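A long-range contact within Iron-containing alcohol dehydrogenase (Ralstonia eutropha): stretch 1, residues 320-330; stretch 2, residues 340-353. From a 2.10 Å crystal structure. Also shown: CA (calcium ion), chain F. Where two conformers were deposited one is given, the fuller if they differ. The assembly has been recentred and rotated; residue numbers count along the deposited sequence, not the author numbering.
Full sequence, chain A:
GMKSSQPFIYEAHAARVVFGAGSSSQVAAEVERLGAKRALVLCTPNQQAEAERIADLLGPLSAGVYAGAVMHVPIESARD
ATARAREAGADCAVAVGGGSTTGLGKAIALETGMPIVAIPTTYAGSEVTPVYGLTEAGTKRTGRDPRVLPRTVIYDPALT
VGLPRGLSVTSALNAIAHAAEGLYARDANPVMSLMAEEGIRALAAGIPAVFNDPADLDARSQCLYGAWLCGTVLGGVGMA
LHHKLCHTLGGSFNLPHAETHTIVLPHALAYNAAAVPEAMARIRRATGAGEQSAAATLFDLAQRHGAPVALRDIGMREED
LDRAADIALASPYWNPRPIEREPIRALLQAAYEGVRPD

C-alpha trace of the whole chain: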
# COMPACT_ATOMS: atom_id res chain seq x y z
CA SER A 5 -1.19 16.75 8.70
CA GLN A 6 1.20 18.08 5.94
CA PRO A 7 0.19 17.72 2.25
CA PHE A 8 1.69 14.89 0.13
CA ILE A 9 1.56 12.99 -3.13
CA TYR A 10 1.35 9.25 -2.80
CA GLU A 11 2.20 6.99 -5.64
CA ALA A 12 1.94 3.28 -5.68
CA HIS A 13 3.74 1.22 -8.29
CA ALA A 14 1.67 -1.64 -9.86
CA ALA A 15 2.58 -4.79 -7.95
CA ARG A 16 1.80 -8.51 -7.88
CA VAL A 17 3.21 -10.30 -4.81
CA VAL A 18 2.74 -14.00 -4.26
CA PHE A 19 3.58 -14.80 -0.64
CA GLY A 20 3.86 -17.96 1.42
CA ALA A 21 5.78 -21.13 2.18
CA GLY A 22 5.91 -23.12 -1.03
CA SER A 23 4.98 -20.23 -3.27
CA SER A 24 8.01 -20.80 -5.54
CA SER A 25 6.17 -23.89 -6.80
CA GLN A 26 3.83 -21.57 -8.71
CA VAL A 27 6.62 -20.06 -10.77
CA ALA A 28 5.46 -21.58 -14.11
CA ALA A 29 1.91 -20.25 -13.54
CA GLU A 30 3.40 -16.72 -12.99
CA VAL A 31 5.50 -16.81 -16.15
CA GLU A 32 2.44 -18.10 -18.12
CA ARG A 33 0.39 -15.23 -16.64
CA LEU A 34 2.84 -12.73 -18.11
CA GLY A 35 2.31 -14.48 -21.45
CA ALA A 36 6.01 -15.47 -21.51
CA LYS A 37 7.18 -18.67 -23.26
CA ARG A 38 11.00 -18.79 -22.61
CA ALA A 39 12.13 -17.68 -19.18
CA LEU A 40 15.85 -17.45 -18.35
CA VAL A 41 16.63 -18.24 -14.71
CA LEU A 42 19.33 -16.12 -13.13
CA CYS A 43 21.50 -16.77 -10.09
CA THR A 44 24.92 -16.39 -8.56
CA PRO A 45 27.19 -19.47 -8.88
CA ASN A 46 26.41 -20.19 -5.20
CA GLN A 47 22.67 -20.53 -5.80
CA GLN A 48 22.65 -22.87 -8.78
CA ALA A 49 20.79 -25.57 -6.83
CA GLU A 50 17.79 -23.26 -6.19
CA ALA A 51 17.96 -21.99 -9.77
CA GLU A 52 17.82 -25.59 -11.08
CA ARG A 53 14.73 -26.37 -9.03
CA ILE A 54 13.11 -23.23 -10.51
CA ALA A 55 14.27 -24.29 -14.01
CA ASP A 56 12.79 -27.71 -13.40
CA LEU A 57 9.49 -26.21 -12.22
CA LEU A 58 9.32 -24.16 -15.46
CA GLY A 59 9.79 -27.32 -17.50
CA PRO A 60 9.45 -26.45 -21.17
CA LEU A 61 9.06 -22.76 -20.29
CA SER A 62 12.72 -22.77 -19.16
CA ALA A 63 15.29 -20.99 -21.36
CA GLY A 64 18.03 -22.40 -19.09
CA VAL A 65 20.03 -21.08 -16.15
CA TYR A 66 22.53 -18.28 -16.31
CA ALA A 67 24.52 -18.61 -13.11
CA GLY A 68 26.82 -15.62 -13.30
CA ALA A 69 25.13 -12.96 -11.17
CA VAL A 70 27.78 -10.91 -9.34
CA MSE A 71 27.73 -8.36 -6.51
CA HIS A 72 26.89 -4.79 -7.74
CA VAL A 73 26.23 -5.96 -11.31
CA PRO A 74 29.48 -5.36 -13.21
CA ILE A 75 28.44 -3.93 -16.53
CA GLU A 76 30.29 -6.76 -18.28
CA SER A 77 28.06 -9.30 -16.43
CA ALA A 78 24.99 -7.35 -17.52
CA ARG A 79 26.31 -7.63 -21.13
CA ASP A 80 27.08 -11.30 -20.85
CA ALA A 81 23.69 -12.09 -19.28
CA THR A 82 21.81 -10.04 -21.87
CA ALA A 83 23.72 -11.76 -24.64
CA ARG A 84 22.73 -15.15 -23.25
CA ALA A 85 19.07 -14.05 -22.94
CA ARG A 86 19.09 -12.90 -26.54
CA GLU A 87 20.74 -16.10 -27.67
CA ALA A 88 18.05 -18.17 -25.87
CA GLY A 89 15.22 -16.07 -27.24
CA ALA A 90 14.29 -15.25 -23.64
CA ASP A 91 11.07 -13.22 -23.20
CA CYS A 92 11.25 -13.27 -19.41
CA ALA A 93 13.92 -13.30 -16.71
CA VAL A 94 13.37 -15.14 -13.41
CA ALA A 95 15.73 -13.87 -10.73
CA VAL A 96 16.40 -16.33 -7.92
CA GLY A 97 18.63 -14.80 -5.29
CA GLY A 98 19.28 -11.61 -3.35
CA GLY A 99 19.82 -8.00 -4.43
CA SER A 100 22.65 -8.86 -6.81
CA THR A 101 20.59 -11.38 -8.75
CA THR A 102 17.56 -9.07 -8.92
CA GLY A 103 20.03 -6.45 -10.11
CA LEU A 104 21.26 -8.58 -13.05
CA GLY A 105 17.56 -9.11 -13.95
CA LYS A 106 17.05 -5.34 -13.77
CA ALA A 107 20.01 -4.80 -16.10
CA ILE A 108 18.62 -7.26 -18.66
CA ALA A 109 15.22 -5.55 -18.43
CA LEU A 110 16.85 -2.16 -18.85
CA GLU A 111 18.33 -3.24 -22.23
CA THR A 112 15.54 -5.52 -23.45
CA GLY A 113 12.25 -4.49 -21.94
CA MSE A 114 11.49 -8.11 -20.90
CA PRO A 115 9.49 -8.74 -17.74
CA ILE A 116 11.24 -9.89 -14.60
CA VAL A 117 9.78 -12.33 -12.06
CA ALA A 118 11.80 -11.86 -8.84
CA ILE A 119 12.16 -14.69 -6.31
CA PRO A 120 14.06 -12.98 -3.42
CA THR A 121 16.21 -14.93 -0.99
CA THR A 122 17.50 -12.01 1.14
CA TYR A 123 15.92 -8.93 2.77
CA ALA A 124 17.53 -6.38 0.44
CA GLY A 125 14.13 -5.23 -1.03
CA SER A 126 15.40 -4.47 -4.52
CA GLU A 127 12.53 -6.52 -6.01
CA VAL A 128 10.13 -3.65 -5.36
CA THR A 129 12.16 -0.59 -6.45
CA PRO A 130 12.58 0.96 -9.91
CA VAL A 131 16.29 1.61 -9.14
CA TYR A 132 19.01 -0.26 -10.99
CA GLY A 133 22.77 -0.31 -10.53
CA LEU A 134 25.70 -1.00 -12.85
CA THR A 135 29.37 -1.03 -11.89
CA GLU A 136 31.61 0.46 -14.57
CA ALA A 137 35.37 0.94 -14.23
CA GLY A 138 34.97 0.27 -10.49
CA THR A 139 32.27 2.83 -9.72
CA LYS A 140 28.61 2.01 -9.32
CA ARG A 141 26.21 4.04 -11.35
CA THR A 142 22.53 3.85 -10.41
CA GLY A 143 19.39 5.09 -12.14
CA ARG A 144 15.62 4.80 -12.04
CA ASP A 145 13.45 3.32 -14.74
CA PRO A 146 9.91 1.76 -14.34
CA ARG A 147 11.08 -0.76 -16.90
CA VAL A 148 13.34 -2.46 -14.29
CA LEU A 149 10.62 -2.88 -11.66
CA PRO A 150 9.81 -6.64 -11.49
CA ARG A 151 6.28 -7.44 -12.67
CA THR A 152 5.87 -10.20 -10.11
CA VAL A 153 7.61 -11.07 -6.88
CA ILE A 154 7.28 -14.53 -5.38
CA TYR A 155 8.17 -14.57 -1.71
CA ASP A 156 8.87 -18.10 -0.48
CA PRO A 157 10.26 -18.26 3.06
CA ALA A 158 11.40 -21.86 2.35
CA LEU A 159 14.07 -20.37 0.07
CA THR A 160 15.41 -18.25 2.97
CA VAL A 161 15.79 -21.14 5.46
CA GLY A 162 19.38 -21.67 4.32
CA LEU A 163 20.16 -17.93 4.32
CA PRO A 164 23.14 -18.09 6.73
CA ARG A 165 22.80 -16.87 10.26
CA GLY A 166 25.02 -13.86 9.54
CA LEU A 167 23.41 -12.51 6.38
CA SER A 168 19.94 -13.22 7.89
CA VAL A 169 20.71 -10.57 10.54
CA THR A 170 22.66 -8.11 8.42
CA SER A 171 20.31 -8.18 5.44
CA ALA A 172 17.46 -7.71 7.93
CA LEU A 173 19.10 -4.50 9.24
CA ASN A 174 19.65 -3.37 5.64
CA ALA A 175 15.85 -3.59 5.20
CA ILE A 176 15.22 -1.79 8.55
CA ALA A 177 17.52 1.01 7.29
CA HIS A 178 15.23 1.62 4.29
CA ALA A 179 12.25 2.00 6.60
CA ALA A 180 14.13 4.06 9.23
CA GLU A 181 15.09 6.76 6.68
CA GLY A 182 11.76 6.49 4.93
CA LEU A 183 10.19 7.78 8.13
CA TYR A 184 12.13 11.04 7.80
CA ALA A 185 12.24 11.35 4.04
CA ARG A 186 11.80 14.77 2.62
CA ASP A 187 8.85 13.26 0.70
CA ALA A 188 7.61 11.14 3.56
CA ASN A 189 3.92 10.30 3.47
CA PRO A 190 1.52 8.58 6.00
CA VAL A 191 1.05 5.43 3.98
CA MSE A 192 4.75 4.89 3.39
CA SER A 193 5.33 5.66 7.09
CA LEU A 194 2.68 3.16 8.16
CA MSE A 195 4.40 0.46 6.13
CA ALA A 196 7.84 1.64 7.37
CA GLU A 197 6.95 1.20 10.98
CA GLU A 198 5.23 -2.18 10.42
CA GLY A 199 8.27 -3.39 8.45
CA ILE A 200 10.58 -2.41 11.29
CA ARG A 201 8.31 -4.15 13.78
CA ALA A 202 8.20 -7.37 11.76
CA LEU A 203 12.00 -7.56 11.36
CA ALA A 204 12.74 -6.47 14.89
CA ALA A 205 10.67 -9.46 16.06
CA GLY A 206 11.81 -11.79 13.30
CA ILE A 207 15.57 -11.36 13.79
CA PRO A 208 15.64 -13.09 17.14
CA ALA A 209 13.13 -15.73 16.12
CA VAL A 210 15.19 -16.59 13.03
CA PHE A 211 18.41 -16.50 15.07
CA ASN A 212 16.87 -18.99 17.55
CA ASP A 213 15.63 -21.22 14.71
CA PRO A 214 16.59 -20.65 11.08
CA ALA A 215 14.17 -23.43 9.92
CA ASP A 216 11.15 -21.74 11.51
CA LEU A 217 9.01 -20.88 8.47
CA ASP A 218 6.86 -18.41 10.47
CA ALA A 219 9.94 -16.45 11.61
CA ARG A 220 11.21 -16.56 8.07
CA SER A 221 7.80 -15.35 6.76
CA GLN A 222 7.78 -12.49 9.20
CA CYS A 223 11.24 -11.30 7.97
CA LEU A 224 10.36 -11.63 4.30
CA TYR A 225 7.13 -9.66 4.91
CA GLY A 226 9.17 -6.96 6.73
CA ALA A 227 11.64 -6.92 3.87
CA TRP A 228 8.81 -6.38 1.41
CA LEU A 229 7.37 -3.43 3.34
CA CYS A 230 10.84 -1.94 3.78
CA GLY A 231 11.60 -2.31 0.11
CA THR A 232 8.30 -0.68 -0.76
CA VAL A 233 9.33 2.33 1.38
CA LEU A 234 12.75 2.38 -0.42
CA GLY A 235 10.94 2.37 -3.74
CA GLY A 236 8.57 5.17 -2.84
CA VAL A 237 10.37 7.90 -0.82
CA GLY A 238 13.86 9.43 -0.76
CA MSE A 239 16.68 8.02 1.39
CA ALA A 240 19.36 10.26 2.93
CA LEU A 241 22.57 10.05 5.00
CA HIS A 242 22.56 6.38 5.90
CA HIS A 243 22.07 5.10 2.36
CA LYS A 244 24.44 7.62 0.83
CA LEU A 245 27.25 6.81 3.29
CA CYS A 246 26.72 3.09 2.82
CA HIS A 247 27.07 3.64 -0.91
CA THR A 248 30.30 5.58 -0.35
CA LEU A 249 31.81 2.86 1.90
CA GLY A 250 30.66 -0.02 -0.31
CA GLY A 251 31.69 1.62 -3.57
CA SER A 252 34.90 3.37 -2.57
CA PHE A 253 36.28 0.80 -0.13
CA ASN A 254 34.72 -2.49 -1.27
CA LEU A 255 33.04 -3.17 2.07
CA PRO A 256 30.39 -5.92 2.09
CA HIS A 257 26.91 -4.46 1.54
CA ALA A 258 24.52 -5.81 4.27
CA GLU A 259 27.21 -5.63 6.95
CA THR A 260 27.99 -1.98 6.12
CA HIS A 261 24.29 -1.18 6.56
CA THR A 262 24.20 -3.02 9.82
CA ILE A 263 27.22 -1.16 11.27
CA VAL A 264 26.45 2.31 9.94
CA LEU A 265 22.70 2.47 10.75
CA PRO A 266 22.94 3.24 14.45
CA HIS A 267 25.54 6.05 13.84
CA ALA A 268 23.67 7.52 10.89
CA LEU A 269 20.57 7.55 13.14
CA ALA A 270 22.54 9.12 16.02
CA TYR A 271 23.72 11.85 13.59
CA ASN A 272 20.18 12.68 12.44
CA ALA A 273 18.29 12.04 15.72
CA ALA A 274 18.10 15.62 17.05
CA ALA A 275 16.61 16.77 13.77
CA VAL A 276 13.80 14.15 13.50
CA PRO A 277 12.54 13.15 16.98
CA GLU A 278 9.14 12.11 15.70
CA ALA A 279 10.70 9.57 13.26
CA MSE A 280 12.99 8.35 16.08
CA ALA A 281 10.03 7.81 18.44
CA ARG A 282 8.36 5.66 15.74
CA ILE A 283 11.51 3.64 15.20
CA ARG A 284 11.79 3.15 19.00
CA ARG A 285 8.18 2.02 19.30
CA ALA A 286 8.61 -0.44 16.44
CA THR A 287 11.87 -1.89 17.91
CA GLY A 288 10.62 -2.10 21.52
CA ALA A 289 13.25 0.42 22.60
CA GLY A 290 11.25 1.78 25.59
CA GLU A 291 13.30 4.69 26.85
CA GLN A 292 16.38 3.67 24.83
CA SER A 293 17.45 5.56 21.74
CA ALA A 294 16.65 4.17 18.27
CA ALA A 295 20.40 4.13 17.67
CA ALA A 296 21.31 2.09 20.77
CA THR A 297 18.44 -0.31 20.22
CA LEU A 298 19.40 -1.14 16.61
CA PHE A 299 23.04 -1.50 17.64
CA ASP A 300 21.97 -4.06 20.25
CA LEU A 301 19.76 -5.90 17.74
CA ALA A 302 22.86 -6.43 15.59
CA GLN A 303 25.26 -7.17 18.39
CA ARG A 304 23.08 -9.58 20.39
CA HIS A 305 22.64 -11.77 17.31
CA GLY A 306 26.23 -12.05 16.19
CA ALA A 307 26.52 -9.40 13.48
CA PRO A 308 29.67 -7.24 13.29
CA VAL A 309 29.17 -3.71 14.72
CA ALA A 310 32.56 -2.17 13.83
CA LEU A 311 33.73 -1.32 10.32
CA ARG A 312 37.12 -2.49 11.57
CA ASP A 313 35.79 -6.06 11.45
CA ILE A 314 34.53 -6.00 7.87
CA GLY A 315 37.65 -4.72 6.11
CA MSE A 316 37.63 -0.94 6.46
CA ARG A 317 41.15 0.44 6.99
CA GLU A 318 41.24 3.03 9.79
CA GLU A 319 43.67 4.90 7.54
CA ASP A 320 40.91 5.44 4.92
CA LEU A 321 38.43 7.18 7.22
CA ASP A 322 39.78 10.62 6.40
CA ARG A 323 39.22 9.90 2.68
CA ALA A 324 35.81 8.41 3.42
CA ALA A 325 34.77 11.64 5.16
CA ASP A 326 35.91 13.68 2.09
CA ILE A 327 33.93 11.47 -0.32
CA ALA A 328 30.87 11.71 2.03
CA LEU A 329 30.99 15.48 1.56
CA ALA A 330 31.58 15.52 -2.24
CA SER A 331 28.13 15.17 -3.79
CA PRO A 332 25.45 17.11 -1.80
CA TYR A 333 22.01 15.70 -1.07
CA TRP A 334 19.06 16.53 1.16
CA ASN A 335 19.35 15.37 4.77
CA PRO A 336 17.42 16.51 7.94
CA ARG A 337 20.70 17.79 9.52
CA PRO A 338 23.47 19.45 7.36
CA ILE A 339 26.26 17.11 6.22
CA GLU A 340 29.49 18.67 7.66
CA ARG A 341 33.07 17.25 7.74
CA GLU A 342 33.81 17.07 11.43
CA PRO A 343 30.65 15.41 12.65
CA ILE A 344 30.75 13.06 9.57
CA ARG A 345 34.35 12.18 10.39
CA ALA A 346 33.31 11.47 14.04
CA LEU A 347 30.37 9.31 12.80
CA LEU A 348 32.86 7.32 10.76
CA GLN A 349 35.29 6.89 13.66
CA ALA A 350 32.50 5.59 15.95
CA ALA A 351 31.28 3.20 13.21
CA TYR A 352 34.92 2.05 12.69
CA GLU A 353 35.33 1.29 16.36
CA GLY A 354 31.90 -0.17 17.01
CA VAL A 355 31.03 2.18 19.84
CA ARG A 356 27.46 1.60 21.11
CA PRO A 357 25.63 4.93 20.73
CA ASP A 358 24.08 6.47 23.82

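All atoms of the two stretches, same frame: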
# COMPACT_ATOMS: atom_id res chain seq x y z
N ASP A 320 41.74 4.95 6.02
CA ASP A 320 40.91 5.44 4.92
C ASP A 320 39.71 6.28 5.38
O ASP A 320 38.93 6.74 4.56
CB ASP A 320 40.34 4.24 4.16
CG ASP A 320 41.32 3.61 3.22
OD1 ASP A 320 42.25 4.32 2.81
OD2 ASP A 320 41.13 2.41 2.86
N LEU A 321 39.56 6.46 6.69
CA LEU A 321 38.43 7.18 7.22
C LEU A 321 38.48 8.64 6.83
O LEU A 321 37.44 9.20 6.47
CB LEU A 321 38.33 6.99 8.75
CG LEU A 321 38.06 5.56 9.28
CD1 LEU A 321 38.21 5.53 10.84
CD2 LEU A 321 36.69 4.97 8.84
N ASP A 322 39.67 9.25 6.84
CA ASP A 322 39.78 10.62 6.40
C ASP A 322 39.26 10.75 4.96
O ASP A 322 38.50 11.69 4.67
CB ASP A 322 41.21 11.14 6.44
CG ASP A 322 41.80 11.23 7.85
OD1 ASP A 322 41.07 11.42 8.86
OD2 ASP A 322 43.05 11.12 7.92
N ARG A 323 39.67 9.84 4.07
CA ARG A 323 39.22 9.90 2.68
C ARG A 323 37.71 9.65 2.59
O ARG A 323 37.01 10.30 1.83
CB ARG A 323 39.95 8.87 1.82
CG ARG A 323 39.49 8.85 0.36
CD ARG A 323 40.16 7.75 -0.47
NE ARG A 323 41.60 7.90 -0.50
CZ ARG A 323 42.30 8.59 -1.41
NH1 ARG A 323 41.71 9.18 -2.44
NH2 ARG A 323 43.62 8.68 -1.30
N ALA A 324 37.23 8.71 3.38
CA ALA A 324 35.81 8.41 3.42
C ALA A 324 35.00 9.65 3.81
O ALA A 324 33.91 9.86 3.27
CB ALA A 324 35.54 7.24 4.40
N ALA A 325 35.49 10.44 4.77
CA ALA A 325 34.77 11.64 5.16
C ALA A 325 34.78 12.66 3.98
O ALA A 325 33.76 13.32 3.72
CB ALA A 325 35.34 12.26 6.41
N ASP A 326 35.88 12.77 3.26
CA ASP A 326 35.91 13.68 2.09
C ASP A 326 34.89 13.28 1.04
O ASP A 326 34.13 14.13 0.57
CB ASP A 326 37.27 13.77 1.45
CG ASP A 326 38.32 14.42 2.36
OD1 ASP A 326 38.03 15.41 3.07
OD2 ASP A 326 39.46 13.93 2.36
N ILE A 327 34.86 12.00 0.68
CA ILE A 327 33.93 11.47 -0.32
C ILE A 327 32.49 11.68 0.18
O ILE A 327 31.64 12.04 -0.62
CB ILE A 327 34.14 9.97 -0.58
CG1 ILE A 327 35.55 9.67 -1.11
CG2 ILE A 327 33.12 9.44 -1.59
CD1 ILE A 327 35.96 8.14 -1.03
N ALA A 328 32.23 11.50 1.47
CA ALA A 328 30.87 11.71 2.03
C ALA A 328 30.40 13.13 1.83
O ALA A 328 29.21 13.37 1.79
CB ALA A 328 30.79 11.38 3.60
N LEU A 329 31.33 14.07 1.71
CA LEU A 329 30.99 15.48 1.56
C LEU A 329 31.01 15.95 0.11
O LEU A 329 30.66 17.06 -0.18
CB LEU A 329 32.00 16.31 2.35
CG LEU A 329 31.92 16.44 3.87
CD1 LEU A 329 31.47 15.19 4.60
CD2 LEU A 329 33.30 16.92 4.36
N ALA A 330 31.40 15.08 -0.83
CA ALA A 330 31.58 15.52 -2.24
C ALA A 330 30.34 15.86 -3.07
O ALA A 330 30.36 16.79 -3.84
CB ALA A 330 32.41 14.48 -3.01
N GLU A 340 28.27 17.86 7.40
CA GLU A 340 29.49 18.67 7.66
C GLU A 340 30.64 17.72 7.99
O GLU A 340 30.44 16.70 8.65
CB GLU A 340 29.24 19.66 8.82
CG GLU A 340 28.05 20.64 8.65
CD GLU A 340 28.27 21.75 7.57
OE1 GLU A 340 29.37 21.83 6.95
OE2 GLU A 340 27.33 22.55 7.34
N ARG A 341 31.86 18.10 7.59
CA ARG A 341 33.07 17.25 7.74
C ARG A 341 33.32 16.68 9.13
O ARG A 341 33.42 15.49 9.32
CB ARG A 341 34.36 18.00 7.35
CG ARG A 341 35.58 17.04 7.25
CD ARG A 341 36.95 17.71 7.30
NE ARG A 341 37.21 18.38 8.58
CZ ARG A 341 37.51 17.75 9.72
NH1 ARG A 341 37.58 16.42 9.78
NH2 ARG A 341 37.71 18.46 10.82
N GLU A 342 33.46 17.54 10.11
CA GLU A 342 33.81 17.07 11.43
C GLU A 342 32.83 16.06 12.02
O GLU A 342 33.24 15.00 12.41
CB GLU A 342 34.08 18.24 12.40
CG GLU A 342 34.60 17.76 13.77
CD GLU A 342 34.68 18.85 14.86
OE1 GLU A 342 35.43 19.84 14.68
OE2 GLU A 342 34.02 18.67 15.92
N PRO A 343 31.55 16.41 12.12
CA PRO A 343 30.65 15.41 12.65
C PRO A 343 30.54 14.15 11.74
O PRO A 343 30.31 13.08 12.25
CB PRO A 343 29.32 16.15 12.77
CG PRO A 343 29.40 17.29 11.75
CD PRO A 343 30.87 17.67 11.80
N ILE A 344 30.73 14.27 10.43
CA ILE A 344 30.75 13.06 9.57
C ILE A 344 31.99 12.22 9.87
O ILE A 344 31.90 10.98 9.96
CB ILE A 344 30.68 13.37 8.05
CG1 ILE A 344 29.24 13.74 7.67
CG2 ILE A 344 31.18 12.15 7.19
CD1 ILE A 344 28.22 12.62 7.78
N ARG A 345 33.12 12.89 10.06
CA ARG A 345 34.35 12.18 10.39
C ARG A 345 34.23 11.47 11.75
O ARG A 345 34.77 10.39 11.93
CB ARG A 345 35.54 13.14 10.40
CG ARG A 345 36.83 12.41 10.76
CD ARG A 345 37.18 11.39 9.69
NE ARG A 345 38.45 10.75 9.96
CZ ARG A 345 38.60 9.75 10.83
NH1 ARG A 345 37.56 9.30 11.55
NH2 ARG A 345 39.79 9.20 11.00
N ALA A 346 33.53 12.08 12.71
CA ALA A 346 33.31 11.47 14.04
C ALA A 346 32.31 10.28 13.94
O ALA A 346 32.45 9.28 14.66
CB ALA A 346 32.78 12.55 15.05
N LEU A 347 31.32 10.40 13.04
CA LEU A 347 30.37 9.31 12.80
C LEU A 347 31.18 8.13 12.32
O LEU A 347 31.04 7.04 12.82
CB LEU A 347 29.35 9.69 11.72
CG LEU A 347 28.30 8.68 11.21
CD1 LEU A 347 27.20 9.39 10.38
CD2 LEU A 347 28.96 7.47 10.40
N LEU A 348 32.03 8.37 11.34
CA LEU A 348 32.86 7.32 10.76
C LEU A 348 33.80 6.65 11.76
O LEU A 348 34.04 5.44 11.68
CB LEU A 348 33.65 7.91 9.60
CG LEU A 348 32.86 8.15 8.32
CD1 LEU A 348 33.64 9.00 7.35
CD2 LEU A 348 32.51 6.81 7.70
N GLN A 349 34.36 7.43 12.69
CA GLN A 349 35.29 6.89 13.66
C GLN A 349 34.53 5.94 14.61
O GLN A 349 35.01 4.86 14.94
CB GLN A 349 35.93 8.01 14.48
CG GLN A 349 37.03 7.52 15.42
CD GLN A 349 38.23 7.02 14.64
OE1 GLN A 349 38.55 7.56 13.57
NE2 GLN A 349 38.90 6.02 15.15
N ALA A 350 33.35 6.39 15.06
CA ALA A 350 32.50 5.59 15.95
C ALA A 350 32.02 4.28 15.28
O ALA A 350 31.97 3.24 15.91
CB ALA A 350 31.28 6.43 16.45
N ALA A 351 31.68 4.37 14.01
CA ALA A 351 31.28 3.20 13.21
C ALA A 351 32.48 2.25 13.06
O ALA A 351 32.32 1.01 13.18
CB ALA A 351 30.78 3.64 11.81
N TYR A 352 33.67 2.82 12.84
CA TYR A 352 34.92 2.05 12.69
C TYR A 352 35.18 1.22 13.94
O TYR A 352 35.46 0.02 13.87
CB TYR A 352 36.15 2.94 12.42
CG TYR A 352 37.43 2.14 12.36
CD1 TYR A 352 37.74 1.40 11.24
CD2 TYR A 352 38.26 2.04 13.46
CE1 TYR A 352 38.87 0.62 11.20
CE2 TYR A 352 39.40 1.26 13.42
CZ TYR A 352 39.69 0.56 12.29
OH TYR A 352 40.81 -0.21 12.23
N GLU A 353 35.03 1.87 15.07
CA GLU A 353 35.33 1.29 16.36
C GLU A 353 34.20 0.47 16.93
O GLU A 353 34.44 -0.33 17.79
CB GLU A 353 35.73 2.39 17.34
CG GLU A 353 37.13 2.99 17.03
CD GLU A 353 37.44 4.23 17.84
OE1 GLU A 353 36.59 4.65 18.65
OE2 GLU A 353 38.53 4.84 17.65
CA CA F . 40.35 15.63 3.83
O HOH W 1 39.76 14.12 5.55
O HOH W 2 41.79 13.73 3.73

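The strongest polar link between the two helices is the salt bridge of D322 and R345. R345 NE donates to D322 OD1 at 2.9 Å with an N-H...O angle of 165°, close to linear, and the carboxylate oxygen lies at the edge of the guanidinium, near its plane, where the N-H groups point. A second bond to the same oxygen, R345 NH2 to D322 OD1, is weak: 3.3 Å and 137°. The CA-to-CB bond of D322 points away from helix 341-353, yet its chi1 of -66° (m) brings the carboxylate back within reach.

The guanidinium is also held from its own helix. R345 NH1 donates to Q349 OE1 at 2.8 Å and 156°, and Q349 NE2 in turn donates to E353 OE2 at 2.8 Å and 165°, so a polar chain runs along successive turns. With its edge thus engaged, the guanidinium offers one face to L321, whose CB lies 3.5 Å from R345 CZ.

L321 is the knob of this contact, seated among R345, L348, Q349 and Y352 and covered over 115 Å², the largest share of any residue. Its CD1 lies 3.7 Å from Y352 CB, and its CD2 4.3 Å from L348 CB.

Farther along helix 321-328 the contact runs over alanines; the CA atoms of A325 and R345 are 5.3 Å apart, where the backbones come nearest in register, and the helix axes approach to 9.1 Å, with 132° between their directions. L348 CD1 packs 3.8 Å from A325 CB and 3.9 Å from A324 CB, while I344 CG2 lies 3.7 Å from A328 CB. L329 closes the apolar row, with CD1 4.0 Å from I344 CB and CD2 3.4 Å from R341 CB.

Outside this interface, D326 binds the calcium ion through OD1 (2.5 Å) and OD2 (2.4 Å).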